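Local coordinates for protein cycloalternan-forming enzyme (Listeria monocytogenes serovar 1/2a, PDB 5F7U) that belongs to glycosyl hydrolase family 31, joining a TIM barrel to several beta-rich domains, among them a carbohydrate binding module, and holds alpha-D-glucopyranose residues in its pockets, at residues N273-Q278 with A633-D638; T284-P289 with G596-G601; G533-G538 with I657-S662; S626-D631 with T649-F654. The protein carries 1 engineered substitution. All blocks are in the same frame, centred on the assembly; numbering follows the deposited sequence.

Contact 1: residues N273-Q278 with A633-D638; sequences NEYQDQ and AGFTGD. With GLC (alpha-D-glucopyranose), chain F; GLC (alpha-D-glucopyranose), chain B.
The glycan pocket at the mouth of the TIM barrel is partly walled by Tyr275, from a loop of the N-terminal galactose mutarotase-like domain, and by Phe635 and Thr636, from the loop that follows barrel strand 628-631. The two aromatic rings meet edge to edge, with Tyr275 CE1 4.2 Å from Phe635 CZ and each atom lying near the plane of the other ring. Further out, the methyl of Thr636 fills the angle between two polar side chains: its CG2 sits 3.7 Å from Tyr275 OH and 3.4 Å from Gln276 OE1. The extended Gln276 chain crosses Thr636 at roughly a right angle, while its CG stands over one face of the Tyr275 ring, toward the rim. With OG1 opposite the backbone N (chi1 -163°), the Thr636 hydroxyl is hydrogen-bonded to Glu663, whose other carboxylate oxygen bonds Tyr275 OH, so a single acid ties the two loops together from outside both. The sugars lie against the same aromatic pair. Tyr275 CD1 comes within 3.4 Å of O1 of the chain F glucose, and Phe635 CZ within 3.5 Å of its O6. Next to it, Phe635 CE2 is 3.7 Å from C3 of the chain B glucose.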
# COMPACT_ATOMS: atom_id res chain seq x y z
N ASN A 273 8.47 -14.42 6.68
CA ASN A 273 7.82 -15.13 5.58
C ASN A 273 6.74 -16.09 6.14
O ASN A 273 7.05 -17.23 6.51
CB ASN A 273 8.87 -15.88 4.71
CG ASN A 273 8.22 -16.79 3.67
OD1 ASN A 273 7.05 -16.63 3.35
ND2 ASN A 273 8.97 -17.77 3.16
N GLU A 274 5.49 -15.60 6.21
CA GLU A 274 4.35 -16.39 6.72
C GLU A 274 3.42 -16.74 5.57
O GLU A 274 2.81 -15.86 4.99
CB GLU A 274 3.56 -15.62 7.81
CG GLU A 274 2.43 -16.45 8.46
CD GLU A 274 2.95 -17.65 9.25
OE1 GLU A 274 4.12 -17.65 9.66
OE2 GLU A 274 2.19 -18.63 9.43
N TYR A 275 3.35 -18.03 5.26
CA TYR A 275 2.57 -18.50 4.11
C TYR A 275 1.08 -18.59 4.44
O TYR A 275 0.71 -19.26 5.41
CB TYR A 275 3.14 -19.86 3.73
CG TYR A 275 2.50 -20.58 2.57
CD1 TYR A 275 2.74 -20.17 1.25
CD2 TYR A 275 1.70 -21.70 2.79
CE1 TYR A 275 2.16 -20.85 0.17
CE2 TYR A 275 1.13 -22.40 1.73
CZ TYR A 275 1.37 -21.97 0.42
OH TYR A 275 0.78 -22.65 -0.64
N GLN A 276 0.24 -17.89 3.66
CA GLN A 276 -1.24 -18.02 3.72
C GLN A 276 -2.00 -17.46 4.93
O GLN A 276 -3.14 -17.01 4.78
CB GLN A 276 -1.70 -19.47 3.52
CG GLN A 276 -1.45 -20.05 2.13
CD GLN A 276 -1.97 -21.49 1.98
OE1 GLN A 276 -1.84 -22.10 0.92
NE2 GLN A 276 -2.57 -22.03 3.02
N ASP A 277 -1.42 -17.51 6.13
CA ASP A 277 -2.18 -17.11 7.31
C ASP A 277 -1.62 -15.85 7.99
O ASP A 277 -1.54 -15.74 9.22
CB ASP A 277 -2.35 -18.28 8.31
CG ASP A 277 -1.03 -18.75 8.89
OD1 ASP A 277 0.03 -18.32 8.39
OD2 ASP A 277 -1.05 -19.55 9.86
N GLN A 278 -1.25 -14.88 7.16
CA GLN A 278 -0.68 -13.64 7.67
C GLN A 278 -1.66 -12.90 8.59
O GLN A 278 -1.24 -12.39 9.62
CB GLN A 278 -0.27 -12.72 6.49
CG GLN A 278 0.72 -13.33 5.48
CD GLN A 278 0.02 -14.07 4.33
OE1 GLN A 278 -1.18 -14.33 4.37
NE2 GLN A 278 0.78 -14.39 3.28
N ALA A 633 -7.42 -12.60 -6.93
CA ALA A 633 -8.18 -13.83 -6.65
C ALA A 633 -7.39 -14.96 -5.99
O ALA A 633 -7.90 -16.06 -5.91
CB ALA A 633 -8.93 -14.33 -7.90
N GLY A 634 -6.17 -14.67 -5.52
CA GLY A 634 -5.33 -15.65 -4.78
C GLY A 634 -4.55 -16.53 -5.72
O GLY A 634 -5.01 -16.82 -6.83
N PHE A 635 -3.36 -16.98 -5.31
CA PHE A 635 -2.51 -17.75 -6.24
C PHE A 635 -2.55 -19.26 -5.99
O PHE A 635 -2.03 -20.04 -6.79
CB PHE A 635 -1.08 -17.18 -6.31
CG PHE A 635 -0.09 -17.78 -5.31
CD1 PHE A 635 -0.43 -18.04 -3.96
CD2 PHE A 635 1.22 -18.03 -5.73
CE1 PHE A 635 0.53 -18.59 -3.09
CE2 PHE A 635 2.18 -18.54 -4.84
CZ PHE A 635 1.83 -18.83 -3.53
N THR A 636 -3.17 -19.66 -4.89
CA THR A 636 -3.21 -21.08 -4.50
C THR A 636 -4.51 -21.42 -3.77
O THR A 636 -5.33 -20.55 -3.54
CB THR A 636 -1.96 -21.46 -3.66
OG1 THR A 636 -1.83 -22.89 -3.64
CG2 THR A 636 -2.02 -20.89 -2.25
N GLY A 637 -4.66 -22.70 -3.43
CA GLY A 637 -5.90 -23.21 -2.87
C GLY A 637 -6.76 -23.67 -4.02
O GLY A 637 -6.34 -23.64 -5.18
N ASP A 638 -7.98 -24.07 -3.70
CA ASP A 638 -8.94 -24.48 -4.73
C ASP A 638 -9.17 -23.29 -5.67
O ASP A 638 -9.11 -22.12 -5.25
CB ASP A 638 -10.25 -24.95 -4.10
CG ASP A 638 -10.10 -26.29 -3.36
OD1 ASP A 638 -9.19 -27.10 -3.68
OD2 ASP A 638 -10.92 -26.54 -2.46
C1 GLC F . 7.03 -21.63 0.32
C2 GLC F . 7.97 -20.42 0.38
C3 GLC F . 7.40 -19.22 -0.40
C4 GLC F . 7.13 -19.60 -1.86
C5 GLC F . 6.20 -20.83 -1.86
C6 GLC F . 5.92 -21.39 -3.24
O1 GLC F . 5.87 -21.39 1.12
O2 GLC F . 8.18 -20.05 1.74
O3 GLC F . 8.30 -18.12 -0.29
O4 GLC F . 6.47 -18.53 -2.58
O5 GLC F . 6.66 -21.94 -1.03
O6 GLC F . 4.58 -20.99 -3.51
C1 GLC B . 7.31 -17.67 -3.38
C2 GLC B . 6.48 -16.50 -3.95
C3 GLC B . 5.48 -16.94 -5.04
C4 GLC B . 6.20 -17.76 -6.12
C5 GLC B . 7.14 -18.80 -5.51
C6 GLC B . 7.99 -19.53 -6.54
O2 GLC B . 5.90 -15.73 -2.89
O3 GLC B . 4.84 -15.81 -5.65
O4 GLC B . 5.23 -18.42 -6.96
O5 GLC B . 8.01 -18.27 -4.49
O6 GLC B . 8.67 -20.58 -5.83

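Contact 2: residues T284-P289 with G596-G601; sequences TYLAVP and GIYWSG. With GLC (alpha-D-glucopyranose), chain B.
Apolar packing joins Leu286 to Tyr598, the leucine meeting the tyrosine at about a right angle. One methyl does the touching: Leu286 CD1 lies 3.7 Å from Tyr598 CD2, approaching the ring obliquely. Leu286 CG is anti to its backbone N (chi1 -159°), which carries the branch across the gap toward the barrel. A second group of contacts sets a ring against bare backbone. Tyr285 CE2 rests 3.5 Å from the carbonyl O of Ser600 and 3.7 Å from Gly601 CA, where no side chain stands in the way of the ring. Tyr598 belongs to 597-599, the sixth strand of the TIM barrel, and Ser600 and Gly601 continue from its C-terminal end, so the galactose mutarotase-like domain packs here against the barrel wall. The polar bonds are made within a segment or with third parties. Thr284 OG1 accepts from Leu286 N at 3.1 Å in an ST turn, the N-H pointing almost straight at it (174°). Tyr285 OH bonds Gln278 NE2 and Asp602 N, while Tyr598 OH bonds the carbonyl of Ala592. From the same strand Trp599 joins the glycan pocket, its CZ2 edge 3.4 Å from O2 of the chain B glucose.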
# COMPACT_ATOMS: atom_id res chain seq x y z
N THR A 284 3.92 -10.34 8.78
CA THR A 284 4.08 -9.64 7.52
C THR A 284 5.49 -9.73 6.97
O THR A 284 6.47 -9.86 7.74
CB THR A 284 3.68 -8.16 7.61
OG1 THR A 284 3.77 -7.57 6.29
CG2 THR A 284 4.57 -7.35 8.61
N TYR A 285 5.57 -9.64 5.64
CA TYR A 285 6.84 -9.61 4.93
C TYR A 285 7.45 -8.22 4.95
O TYR A 285 8.64 -8.06 4.67
CB TYR A 285 6.60 -9.92 3.45
CG TYR A 285 5.78 -11.14 3.14
CD1 TYR A 285 6.38 -12.41 3.05
CD2 TYR A 285 4.40 -11.02 2.85
CE1 TYR A 285 5.64 -13.53 2.71
CE2 TYR A 285 3.65 -12.14 2.51
CZ TYR A 285 4.28 -13.38 2.45
OH TYR A 285 3.54 -14.46 2.11
N LEU A 286 6.64 -7.20 5.23
CA LEU A 286 7.06 -5.82 5.00
C LEU A 286 6.60 -5.02 6.21
O LEU A 286 5.43 -4.69 6.35
CB LEU A 286 6.44 -5.30 3.68
CG LEU A 286 7.10 -4.10 2.99
CD1 LEU A 286 6.36 -3.85 1.68
CD2 LEU A 286 7.08 -2.86 3.87
N ALA A 287 7.56 -4.75 7.11
CA ALA A 287 7.27 -4.17 8.43
C ALA A 287 8.00 -2.86 8.54
O ALA A 287 9.21 -2.80 8.29
CB ALA A 287 7.74 -5.11 9.53
N VAL A 288 7.28 -1.81 8.93
CA VAL A 288 7.84 -0.45 8.92
C VAL A 288 7.48 0.19 10.25
O VAL A 288 6.33 0.18 10.62
CB VAL A 288 7.22 0.39 7.77
CG1 VAL A 288 7.75 1.82 7.82
CG2 VAL A 288 7.48 -0.27 6.40
N PRO A 289 8.47 0.76 10.98
CA PRO A 289 8.15 1.35 12.30
C PRO A 289 7.64 2.80 12.17
O PRO A 289 8.24 3.72 12.71
CB PRO A 289 9.50 1.27 13.03
CG PRO A 289 10.51 1.48 11.91
CD PRO A 289 9.92 0.80 10.69
N GLY A 596 10.78 -0.08 -6.43
CA GLY A 596 9.87 -0.89 -7.27
C GLY A 596 8.56 -1.32 -6.64
O GLY A 596 8.07 -0.69 -5.69
N ILE A 597 7.97 -2.37 -7.21
CA ILE A 597 6.62 -2.83 -6.84
C ILE A 597 6.72 -3.78 -5.65
O ILE A 597 7.69 -4.56 -5.56
CB ILE A 597 5.94 -3.56 -8.04
CG1 ILE A 597 5.66 -2.55 -9.14
CG2 ILE A 597 4.65 -4.27 -7.62
CD1 ILE A 597 5.39 -3.17 -10.50
N TYR A 598 5.73 -3.73 -4.75
CA TYR A 598 5.61 -4.76 -3.68
C TYR A 598 4.29 -5.46 -3.83
O TYR A 598 3.26 -4.79 -3.97
CB TYR A 598 5.77 -4.13 -2.27
CG TYR A 598 7.19 -3.68 -2.11
CD1 TYR A 598 7.61 -2.46 -2.67
CD2 TYR A 598 8.17 -4.52 -1.53
CE1 TYR A 598 8.95 -2.07 -2.62
CE2 TYR A 598 9.50 -4.12 -1.49
CZ TYR A 598 9.89 -2.91 -2.03
OH TYR A 598 11.21 -2.51 -1.97
N TRP A 599 4.32 -6.81 -3.85
CA TRP A 599 3.04 -7.57 -3.84
C TRP A 599 2.80 -8.23 -2.50
O TRP A 599 3.75 -8.46 -1.75
CB TRP A 599 2.94 -8.56 -5.01
CG TRP A 599 3.39 -9.96 -4.73
CD1 TRP A 599 2.60 -11.03 -4.45
CD2 TRP A 599 4.75 -10.46 -4.73
NE1 TRP A 599 3.36 -12.16 -4.28
CE2 TRP A 599 4.68 -11.85 -4.43
CE3 TRP A 599 6.00 -9.88 -4.96
CZ2 TRP A 599 5.82 -12.67 -4.34
CZ3 TRP A 599 7.15 -10.69 -4.90
CH2 TRP A 599 7.04 -12.08 -4.56
N SER A 600 1.53 -8.50 -2.19
CA SER A 600 1.11 -8.93 -0.85
C SER A 600 1.41 -10.40 -0.51
O SER A 600 1.02 -10.89 0.55
CB SER A 600 -0.38 -8.60 -0.67
OG SER A 600 -1.16 -9.45 -1.49
N GLY A 601 2.15 -11.09 -1.37
CA GLY A 601 2.62 -12.43 -1.03
C GLY A 601 1.62 -13.55 -1.24
O GLY A 601 0.77 -13.49 -2.12
C1 GLC B . 7.31 -17.67 -3.38
C2 GLC B . 6.48 -16.50 -3.95
C3 GLC B . 5.48 -16.94 -5.04
C4 GLC B . 6.20 -17.76 -6.12
C5 GLC B . 7.14 -18.80 -5.51
C6 GLC B . 7.99 -19.53 -6.54
O2 GLC B . 5.90 -15.73 -2.89
O3 GLC B . 4.84 -15.81 -5.65
O4 GLC B . 5.23 -18.42 -6.96
O5 GLC B . 8.01 -18.27 -4.49
O6 GLC B . 8.67 -20.58 -5.83

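Contact 3: residues G533-G538 with I657-S662; sequences GFKTNG and IMQFHS. Engineered in segment 533-538: Asn537 (natural residue Asp). With GLC (alpha-D-glucopyranose), chain B.
Lys535 NZ is gripped from several sides in the glycan pocket. It donates to water 1 at 2.7 Å and to water 2 at 2.8 Å, forms a salt bridge with Glu400, and makes a weak hydrogen bond to O3 of the chain B glucose. Both waters pass the link on to one atom of the other segment, donating to Gln659 OE1, water 1 at 2.8 Å and water 2 at 2.6 Å. Lys535 NZ and Gln659 OE1 themselves stay 4.4 Å apart, so the waters carry this part of the contact. The other arm of the same amide, NE2, bonds Asp631 and the carbonyl of Trp630, which fixes its rotation. Lys535 comes from the fourth strand of the TIM barrel and Gln659 from the eighth, so the contact spans the barrel interior, with all four lysine torsions near 180° to reach the middle; its charged end also makes a cation-pi contact with Trp599. The ammonium also stands over one face of the His661 imidazole, displaced toward the rim, with Lys535 NZ 3.5 Å from His661 NE2. That same nitrogen holds the sugar at the ring edge: His661 NE2 donates to glucose O4 at 2.9 Å (148°) and is hydrogen-bonded to O3 at 3.1 Å, where either could donate. Beside the sugar, the engineered Asn537 uses an in-plane lone pair of OD1 to accept from Gly538 N.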
# COMPACT_ATOMS: atom_id res chain seq x y z
N GLY A 533 13.70 -6.64 -15.92
CA GLY A 533 13.78 -6.51 -14.47
C GLY A 533 13.70 -7.87 -13.80
O GLY A 533 13.76 -8.90 -14.46
N PHE A 534 13.56 -7.83 -12.49
CA PHE A 534 13.58 -9.05 -11.68
C PHE A 534 12.44 -9.08 -10.69
O PHE A 534 12.07 -8.04 -10.11
CB PHE A 534 14.88 -9.13 -10.88
CG PHE A 534 16.12 -9.20 -11.73
CD1 PHE A 534 16.47 -10.39 -12.35
CD2 PHE A 534 16.92 -8.07 -11.93
CE1 PHE A 534 17.64 -10.47 -13.14
CE2 PHE A 534 18.07 -8.13 -12.72
CZ PHE A 534 18.44 -9.35 -13.32
N LYS A 535 11.91 -10.28 -10.49
CA LYS A 535 11.01 -10.53 -9.36
C LYS A 535 11.85 -11.06 -8.22
O LYS A 535 12.14 -12.25 -8.14
CB LYS A 535 9.86 -11.49 -9.74
CG LYS A 535 8.91 -11.80 -8.56
CD LYS A 535 7.74 -12.69 -9.02
CE LYS A 535 6.76 -12.90 -7.85
NZ LYS A 535 5.59 -13.75 -8.24
N THR A 536 12.26 -10.14 -7.36
CA THR A 536 13.16 -10.44 -6.25
C THR A 536 12.37 -10.89 -5.04
O THR A 536 11.85 -10.08 -4.27
CB THR A 536 14.07 -9.24 -5.94
OG1 THR A 536 13.35 -8.03 -6.16
CG2 THR A 536 15.28 -9.26 -6.86
N ASN A 537 12.23 -12.20 -4.92
CA ASN A 537 11.48 -12.84 -3.86
C ASN A 537 12.36 -13.11 -2.65
O ASN A 537 13.57 -13.09 -2.73
CB ASN A 537 10.98 -14.19 -4.37
CG ASN A 537 9.59 -14.51 -3.87
OD1 ASN A 537 9.24 -14.26 -2.72
ND2 ASN A 537 8.78 -15.02 -4.77
N GLY A 538 11.71 -13.43 -1.53
CA GLY A 538 12.41 -13.75 -0.30
C GLY A 538 13.06 -12.54 0.35
O GLY A 538 12.67 -11.39 0.12
N ILE A 657 -1.21 -1.70 -8.84
CA ILE A 657 -0.59 -2.65 -9.77
C ILE A 657 -1.52 -3.85 -9.94
O ILE A 657 -1.95 -4.45 -8.94
CB ILE A 657 0.81 -3.14 -9.28
CG1 ILE A 657 1.79 -1.99 -8.96
CG2 ILE A 657 1.41 -4.18 -10.24
CD1 ILE A 657 2.25 -1.16 -10.16
N MET A 658 -1.83 -4.18 -11.19
CA MET A 658 -2.76 -5.26 -11.53
C MET A 658 -1.96 -6.46 -12.03
O MET A 658 -1.18 -6.34 -12.98
CB MET A 658 -3.73 -4.80 -12.62
CG MET A 658 -4.86 -5.78 -12.90
SD MET A 658 -5.83 -5.27 -14.32
CE MET A 658 -7.13 -6.50 -14.17
N GLN A 659 -2.14 -7.63 -11.38
CA GLN A 659 -1.28 -8.80 -11.67
C GLN A 659 -2.01 -10.09 -11.30
O GLN A 659 -2.53 -10.20 -10.19
CB GLN A 659 0.03 -8.72 -10.84
CG GLN A 659 1.06 -9.84 -11.07
CD GLN A 659 1.24 -10.81 -9.90
OE1 GLN A 659 2.19 -11.60 -9.90
NE2 GLN A 659 0.34 -10.78 -8.91
N PHE A 660 -2.06 -11.05 -12.23
CA PHE A 660 -2.51 -12.43 -11.87
C PHE A 660 -1.33 -13.36 -11.78
O PHE A 660 -0.29 -13.14 -12.43
CB PHE A 660 -3.65 -12.98 -12.80
CG PHE A 660 -3.24 -13.25 -14.24
CD1 PHE A 660 -2.50 -14.40 -14.57
CD2 PHE A 660 -3.65 -12.39 -15.27
CE1 PHE A 660 -2.15 -14.66 -15.90
CE2 PHE A 660 -3.29 -12.64 -16.61
CZ PHE A 660 -2.55 -13.79 -16.92
N HIS A 661 -1.49 -14.41 -10.97
CA HIS A 661 -0.37 -15.31 -10.65
C HIS A 661 -0.93 -16.62 -10.10
O HIS A 661 -2.09 -16.67 -9.62
CB HIS A 661 0.58 -14.62 -9.64
CG HIS A 661 1.78 -15.43 -9.26
ND1 HIS A 661 2.58 -16.05 -10.20
CD2 HIS A 661 2.29 -15.75 -8.05
CE1 HIS A 661 3.55 -16.71 -9.57
NE2 HIS A 661 3.40 -16.54 -8.27
N SER A 662 -0.13 -17.68 -10.19
CA SER A 662 -0.52 -18.97 -9.65
C SER A 662 0.69 -19.73 -9.12
O SER A 662 1.78 -19.65 -9.68
CB SER A 662 -1.28 -19.82 -10.67
OG SER A 662 -0.53 -19.95 -11.87
C1 GLC B . 7.31 -17.67 -3.38
C2 GLC B . 6.48 -16.50 -3.95
C3 GLC B . 5.48 -16.94 -5.04
C4 GLC B . 6.20 -17.76 -6.12
C5 GLC B . 7.14 -18.80 -5.51
C6 GLC B . 7.99 -19.53 -6.54
O2 GLC B . 5.90 -15.73 -2.89
O3 GLC B . 4.84 -15.81 -5.65
O4 GLC B . 5.23 -18.42 -6.96
O5 GLC B . 8.01 -18.27 -4.49
O6 GLC B . 8.67 -20.58 -5.83
O HOH W 1 3.27 -12.57 -7.45
O HOH W 2 4.49 -12.74 -10.55

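Contact 4: residues S626-D631 with T649-F654; sequences SYWAWD and TAMAAF
Met651 and Trp630 meet through sulfur and indole, and their side-chain torsions set the geometry. The methionine leaves the helix with CG anti to the backbone N, then bends sharply at chi2 (-87°) before straightening again toward the methyl, which brings SD beside the Trp630 indole and points CE toward Trp628. Met651 SD lies 3.5 Å from Trp630 NE1 and 3.7 Å from CZ2 of the same indole. Measured to the centroid of the five-membered ring, the sulfur is 4.2 Å away and 52° off the normal, an oblique Met-aromatic contact. The first torsion of Trp630 (chi1 66°) places CG between its backbone N and carbonyl carbon, with the pyrrole side of the indole turned to the helix. Ala652 takes up the neighbouring position, its CB 3.8 Å from Trp630 NE1. Trp628, two residues back on the strand, swings its six-membered ring across so that Met651 CE meets CZ3 at the edge, 4.2 Å away; its own NE1 is hydrogen-bonded to Glu255. Phe610 and Leu614 of helix 607-622 also touch Met651, and the Phe610 ring lies nearly parallel to that of Trp630. Strand 628-631 and helix segment 649-653 run almost antiparallel, their axes 10.1 Å apart. Such a layer of side chains between strand and returning helix is the usual interior of a beta-alpha-beta unit in a TIM barrel, completed here by strand 657-660.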
# COMPACT_ATOMS: atom_id res chain seq x y z
N SER A 626 3.37 2.70 -2.16
CA SER A 626 2.23 3.06 -3.00
C SER A 626 2.09 2.11 -4.19
O SER A 626 0.97 1.80 -4.59
CB SER A 626 2.46 4.49 -3.51
OG SER A 626 1.47 4.93 -4.44
N TYR A 627 3.22 1.65 -4.74
CA TYR A 627 3.17 0.79 -5.93
C TYR A 627 2.99 -0.64 -5.48
O TYR A 627 3.94 -1.44 -5.45
CB TYR A 627 4.42 0.94 -6.79
CG TYR A 627 4.65 2.34 -7.36
CD1 TYR A 627 3.65 3.34 -7.35
CD2 TYR A 627 5.90 2.65 -7.91
CE1 TYR A 627 3.91 4.61 -7.88
CE2 TYR A 627 6.16 3.90 -8.46
CZ TYR A 627 5.17 4.88 -8.44
OH TYR A 627 5.47 6.12 -8.97
N TRP A 628 1.75 -0.94 -5.09
CA TRP A 628 1.42 -2.19 -4.41
C TRP A 628 0.56 -3.08 -5.32
O TRP A 628 -0.37 -2.59 -5.98
CB TRP A 628 0.71 -1.86 -3.09
CG TRP A 628 0.16 -3.07 -2.35
CD1 TRP A 628 0.78 -3.77 -1.34
CD2 TRP A 628 -1.11 -3.68 -2.54
NE1 TRP A 628 -0.02 -4.79 -0.92
CE2 TRP A 628 -1.19 -4.76 -1.64
CE3 TRP A 628 -2.21 -3.41 -3.39
CZ2 TRP A 628 -2.32 -5.57 -1.53
CZ3 TRP A 628 -3.33 -4.25 -3.33
CH2 TRP A 628 -3.38 -5.30 -2.38
N ALA A 629 0.87 -4.38 -5.30
CA ALA A 629 0.15 -5.39 -6.07
C ALA A 629 -0.34 -6.49 -5.16
O ALA A 629 0.12 -6.63 -4.03
CB ALA A 629 1.07 -6.02 -7.11
N TRP A 630 -1.23 -7.32 -5.70
CA TRP A 630 -1.59 -8.59 -5.08
C TRP A 630 -1.83 -9.60 -6.19
O TRP A 630 -2.03 -9.20 -7.35
CB TRP A 630 -2.82 -8.43 -4.16
CG TRP A 630 -4.12 -8.09 -4.88
CD1 TRP A 630 -4.36 -7.00 -5.69
CD2 TRP A 630 -5.34 -8.82 -4.82
NE1 TRP A 630 -5.66 -7.03 -6.16
CE2 TRP A 630 -6.29 -8.13 -5.64
CE3 TRP A 630 -5.75 -9.99 -4.16
CZ2 TRP A 630 -7.62 -8.59 -5.82
CZ3 TRP A 630 -7.09 -10.44 -4.32
CH2 TRP A 630 -7.99 -9.74 -5.15
N ASP A 631 -1.79 -10.89 -5.85
CA ASP A 631 -2.18 -11.93 -6.80
C ASP A 631 -3.71 -11.93 -6.87
O ASP A 631 -4.35 -12.44 -5.96
CB ASP A 631 -1.69 -13.33 -6.32
CG ASP A 631 -0.17 -13.40 -6.09
OD1 ASP A 631 0.60 -12.64 -6.68
OD2 ASP A 631 0.26 -14.26 -5.29
N THR A 649 -11.09 -9.26 -9.99
CA THR A 649 -10.75 -8.59 -11.24
C THR A 649 -11.08 -7.10 -11.17
O THR A 649 -10.23 -6.27 -11.50
CB THR A 649 -11.51 -9.21 -12.42
OG1 THR A 649 -11.03 -10.54 -12.65
CG2 THR A 649 -11.38 -8.38 -13.70
N ALA A 650 -12.30 -6.78 -10.74
CA ALA A 650 -12.77 -5.40 -10.71
C ALA A 650 -11.91 -4.56 -9.77
O ALA A 650 -11.48 -3.45 -10.12
CB ALA A 650 -14.22 -5.36 -10.26
N MET A 651 -11.66 -5.09 -8.57
CA MET A 651 -10.83 -4.36 -7.60
C MET A 651 -9.40 -4.21 -8.16
O MET A 651 -8.83 -3.13 -8.09
CB MET A 651 -10.86 -5.03 -6.23
CG MET A 651 -9.98 -4.34 -5.18
SD MET A 651 -8.28 -4.96 -5.24
CE MET A 651 -7.44 -3.75 -4.23
N ALA A 652 -8.85 -5.29 -8.73
CA ALA A 652 -7.46 -5.29 -9.20
C ALA A 652 -7.23 -4.27 -10.29
O ALA A 652 -6.17 -3.60 -10.33
CB ALA A 652 -7.05 -6.69 -9.68
N ALA A 653 -8.22 -4.11 -11.17
CA ALA A 653 -8.14 -3.14 -12.26
C ALA A 653 -8.16 -1.71 -11.72
O ALA A 653 -7.68 -0.79 -12.39
CB ALA A 653 -9.29 -3.36 -13.24
N PHE A 654 -8.65 -1.54 -10.49
CA PHE A 654 -8.67 -0.24 -9.78
C PHE A 654 -7.72 -0.23 -8.58
O PHE A 654 -8.03 0.38 -7.54
CB PHE A 654 -10.11 0.14 -9.35
CG PHE A 654 -10.95 0.68 -10.48
CD1 PHE A 654 -11.55 -0.19 -11.39
CD2 PHE A 654 -11.08 2.08 -10.68
CE1 PHE A 654 -12.32 0.30 -12.45
CE2 PHE A 654 -11.86 2.57 -11.73
CZ PHE A 654 -12.47 1.68 -12.62

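Contacts 2, 3 and 4 are buried, whereas contact 1, at the pocket mouth, is only partly so. Contacts 1 and 2 both dock the galactose mutarotase-like domain onto the barrel and touch where Asn273 packs on Tyr285; contacts 3 and 4 stay within the barrel. Strands 597-599, 628-631 and 657-660 are successive neighbours, which places contacts 2, 3 and 4 on one sheet. Chemistry follows position: inside the barrel, contact 3 is polar and water-mediated; outside its wall, contact 4 is sulfur, aromatic and methyl packing. Contacts 1, 2 and 3 all touch the chain B glucose, with Phe635 of contact 1 packing against His661 of contact 3.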